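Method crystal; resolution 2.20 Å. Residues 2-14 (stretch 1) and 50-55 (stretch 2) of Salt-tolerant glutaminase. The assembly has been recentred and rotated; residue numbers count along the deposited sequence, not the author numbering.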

# COMPACT_ATOMS: atom_id res chain seq x y z
N ARG A 2 -27.57 14.87 -3.19
CA ARG A 2 -26.57 14.97 -2.14
C ARG A 2 -25.63 13.77 -2.19
O ARG A 2 -26.07 12.64 -2.42
CB ARG A 2 -27.24 15.03 -0.76
CG ARG A 2 -28.18 16.20 -0.57
CD ARG A 2 -28.27 16.56 0.90
NE ARG A 2 -28.55 15.39 1.73
CZ ARG A 2 -28.46 15.39 3.06
NH1 ARG A 2 -28.11 16.49 3.70
NH2 ARG A 2 -28.73 14.28 3.74
N HIS A 3 -24.35 14.03 -1.99
CA HIS A 3 -23.35 12.97 -2.01
C HIS A 3 -23.67 11.97 -0.91
O HIS A 3 -23.90 12.35 0.23
CB HIS A 3 -21.96 13.58 -1.79
CG HIS A 3 -20.85 12.74 -2.33
ND1 HIS A 3 -20.55 11.49 -1.83
CD2 HIS A 3 -19.96 12.96 -3.33
CE1 HIS A 3 -19.54 10.98 -2.50
NE2 HIS A 3 -19.16 11.85 -3.42
N PRO A 4 -23.70 10.67 -1.24
CA PRO A 4 -24.00 9.67 -0.21
C PRO A 4 -22.97 9.47 0.90
O PRO A 4 -23.33 9.08 2.01
CB PRO A 4 -24.24 8.40 -1.04
CG PRO A 4 -23.38 8.60 -2.23
CD PRO A 4 -23.59 10.05 -2.57
N ILE A 5 -21.69 9.72 0.61
CA ILE A 5 -20.66 9.52 1.62
C ILE A 5 -20.88 10.32 2.91
O ILE A 5 -20.67 9.81 4.00
CB ILE A 5 -19.25 9.80 1.04
CG1 ILE A 5 -18.91 8.71 0.02
CG2 ILE A 5 -18.20 9.79 2.16
CD1 ILE A 5 -17.56 8.85 -0.61
N PRO A 6 -21.31 11.59 2.80
CA PRO A 6 -21.55 12.38 4.01
C PRO A 6 -22.70 11.78 4.83
O PRO A 6 -22.71 11.85 6.05
CB PRO A 6 -21.90 13.76 3.46
CG PRO A 6 -21.09 13.83 2.21
CD PRO A 6 -21.32 12.46 1.61
N ASP A 7 -23.66 11.18 4.12
CA ASP A 7 -24.81 10.55 4.77
C ASP A 7 -24.33 9.29 5.49
O ASP A 7 -24.80 8.98 6.59
CB ASP A 7 -25.87 10.19 3.73
CG ASP A 7 -26.64 11.41 3.24
OD1 ASP A 7 -27.42 11.28 2.27
OD2 ASP A 7 -26.46 12.51 3.82
N TYR A 8 -23.41 8.58 4.86
CA TYR A 8 -22.84 7.38 5.46
C TYR A 8 -22.18 7.77 6.78
O TYR A 8 -22.39 7.13 7.81
CB TYR A 8 -21.78 6.76 4.55
CG TYR A 8 -20.89 5.79 5.29
CD1 TYR A 8 -21.31 4.48 5.53
CD2 TYR A 8 -19.67 6.21 5.82
CE1 TYR A 8 -20.53 3.61 6.29
CE2 TYR A 8 -18.89 5.35 6.58
CZ TYR A 8 -19.32 4.06 6.82
OH TYR A 8 -18.57 3.22 7.60
N LEU A 9 -21.37 8.82 6.74
CA LEU A 9 -20.67 9.30 7.93
C LEU A 9 -21.66 9.72 9.01
O LEU A 9 -21.49 9.38 10.18
CB LEU A 9 -19.75 10.47 7.57
CG LEU A 9 -18.58 10.13 6.64
CD1 LEU A 9 -17.76 11.38 6.38
CD2 LEU A 9 -17.71 9.04 7.26
N ALA A 10 -22.70 10.45 8.60
CA ALA A 10 -23.72 10.91 9.54
C ALA A 10 -24.35 9.72 10.25
O ALA A 10 -24.59 9.77 11.46
CB ALA A 10 -24.79 11.71 8.80
N SER A 11 -24.60 8.65 9.50
CA SER A 11 -25.19 7.44 10.07
C SER A 11 -24.19 6.75 11.00
O SER A 11 -24.56 6.26 12.06
CB SER A 11 -25.58 6.46 8.96
OG SER A 11 -26.49 7.06 8.06
N LEU A 12 -22.93 6.73 10.59
CA LEU A 12 -21.89 6.11 11.39
C LEU A 12 -21.78 6.84 12.73
O LEU A 12 -21.67 6.21 13.78
CB LEU A 12 -20.55 6.16 10.66
CG LEU A 12 -19.45 5.34 11.33
CD1 LEU A 12 -19.88 3.88 11.39
CD2 LEU A 12 -18.15 5.48 10.56
N VAL A 13 -21.80 8.16 12.68
CA VAL A 13 -21.72 8.97 13.90
C VAL A 13 -22.91 8.67 14.80
O VAL A 13 -22.75 8.48 16.01
CB VAL A 13 -21.69 10.47 13.56
CG1 VAL A 13 -21.78 11.30 14.84
CG2 VAL A 13 -20.41 10.81 12.81
N THR A 14 -24.10 8.64 14.22
CA THR A 14 -25.32 8.36 14.98
C THR A 14 -25.26 6.98 15.63
O THR A 14 -25.62 6.81 16.79
CB THR A 14 -26.57 8.42 14.09
OG1 THR A 14 -26.77 9.76 13.63
CG2 THR A 14 -27.81 7.98 14.88
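Stretch 2 50-55: LHCAGD

Stretch 2 lies along the helix as an extended strand, Leu50 to Gly54, running in nearly the same N-to-C sense as helix 4-14: the two axes make a signed crossing angle of -27° and approach to 6.8 Å. Phi/psi values from -134/96 at Leu50 to -163/159 at Ala53 are those of a strand; Gly54, at 72/-152, departs from them with a positive phi that favours glycine. The register follows from the nearest CA pairs: Pro6 CA to His51 CA is 5.1 Å, and Ala10 CA to Ala53 CA is 4.9 Å.

The CA-to-CB bonds alternate, with His51 and Ala53 toward the helix and Leu50 and Cys52 away. His51 is the large bump, with 112 Å² covered. Ile5 CB sits over a face of its ring, 4.2 Å from the centroid of the His51 ring and 24° off the normal, a CH-pi contact. Pro6 CG approaches obliquely, 3.8 Å from His51 ND1. The His3 and His51 rings meet at 38° between planes, with His3 CD2 3.6 Å from His51 CE1. His3 also caps the helix, its ND1 accepting from Ile5 N at 3.2 Å.

Ala53 is the small bump, and its methyl settles close to the helix backbone: Ala53 CB is 3.4 Å from Ala10 N, 3.7 Å from Leu9 CB and 4.2 Å from Val13 CG2. Leu9 reaches back along the strand, placing CD1 3.2 Å from His51 O and 3.8 Å from Cys52 CA. At Gly54 space is short, since an ideal CB would lie 3.3 Å from Val13 CG1.

No direct hydrogen bond joins the stretches, so packing dominates the 388 Å² buried. One water bridges the backbones, donating to Pro6 O at 3.2 Å and to Cys52 O at 2.9 Å.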

# COMPACT_ATOMS: atom_id res chain seq x y z
N LEU A 50 -14.38 17.14 0.69
CA LEU A 50 -14.31 17.01 2.13
C LEU A 50 -15.68 16.57 2.64
O LEU A 50 -16.59 17.38 2.83
CB LEU A 50 -13.93 18.36 2.74
CG LEU A 50 -13.63 18.44 4.23
CD1 LEU A 50 -12.49 17.49 4.59
CD2 LEU A 50 -13.26 19.87 4.59
N HIS A 51 -15.84 15.26 2.83
CA HIS A 51 -17.09 14.71 3.32
C HIS A 51 -17.00 14.58 4.83
O HIS A 51 -16.08 13.95 5.35
CB HIS A 51 -17.34 13.32 2.70
CG HIS A 51 -17.16 13.28 1.21
ND1 HIS A 51 -17.84 14.12 0.36
CD2 HIS A 51 -16.38 12.49 0.43
CE1 HIS A 51 -17.49 13.85 -0.89
NE2 HIS A 51 -16.61 12.87 -0.87
N CYS A 52 -17.94 15.18 5.56
CA CYS A 52 -17.91 15.11 7.01
C CYS A 52 -19.27 14.98 7.66
O CYS A 52 -20.30 15.09 6.99
CB CYS A 52 -17.21 16.34 7.60
SG CYS A 52 -16.55 17.48 6.40
N ALA A 53 -19.26 14.77 8.97
CA ALA A 53 -20.48 14.63 9.76
C ALA A 53 -20.14 14.80 11.23
O ALA A 53 -18.99 14.64 11.64
CB ALA A 53 -21.10 13.25 9.52
N GLY A 54 -21.15 15.14 12.03
CA GLY A 54 -20.95 15.32 13.46
C GLY A 54 -20.17 16.59 13.78
O GLY A 54 -20.22 17.56 13.03
N ASP A 55 -19.46 16.57 14.91
CA ASP A 55 -18.67 17.71 15.35
C ASP A 55 -17.31 17.72 14.66
O ASP A 55 -16.26 17.64 15.32
CB ASP A 55 -18.47 17.65 16.87
CG ASP A 55 -19.78 17.50 17.62
OD1 ASP A 55 -20.65 18.40 17.50
OD2 ASP A 55 -19.95 16.50 18.34
O HOH W 1 -23.13 14.80 7.20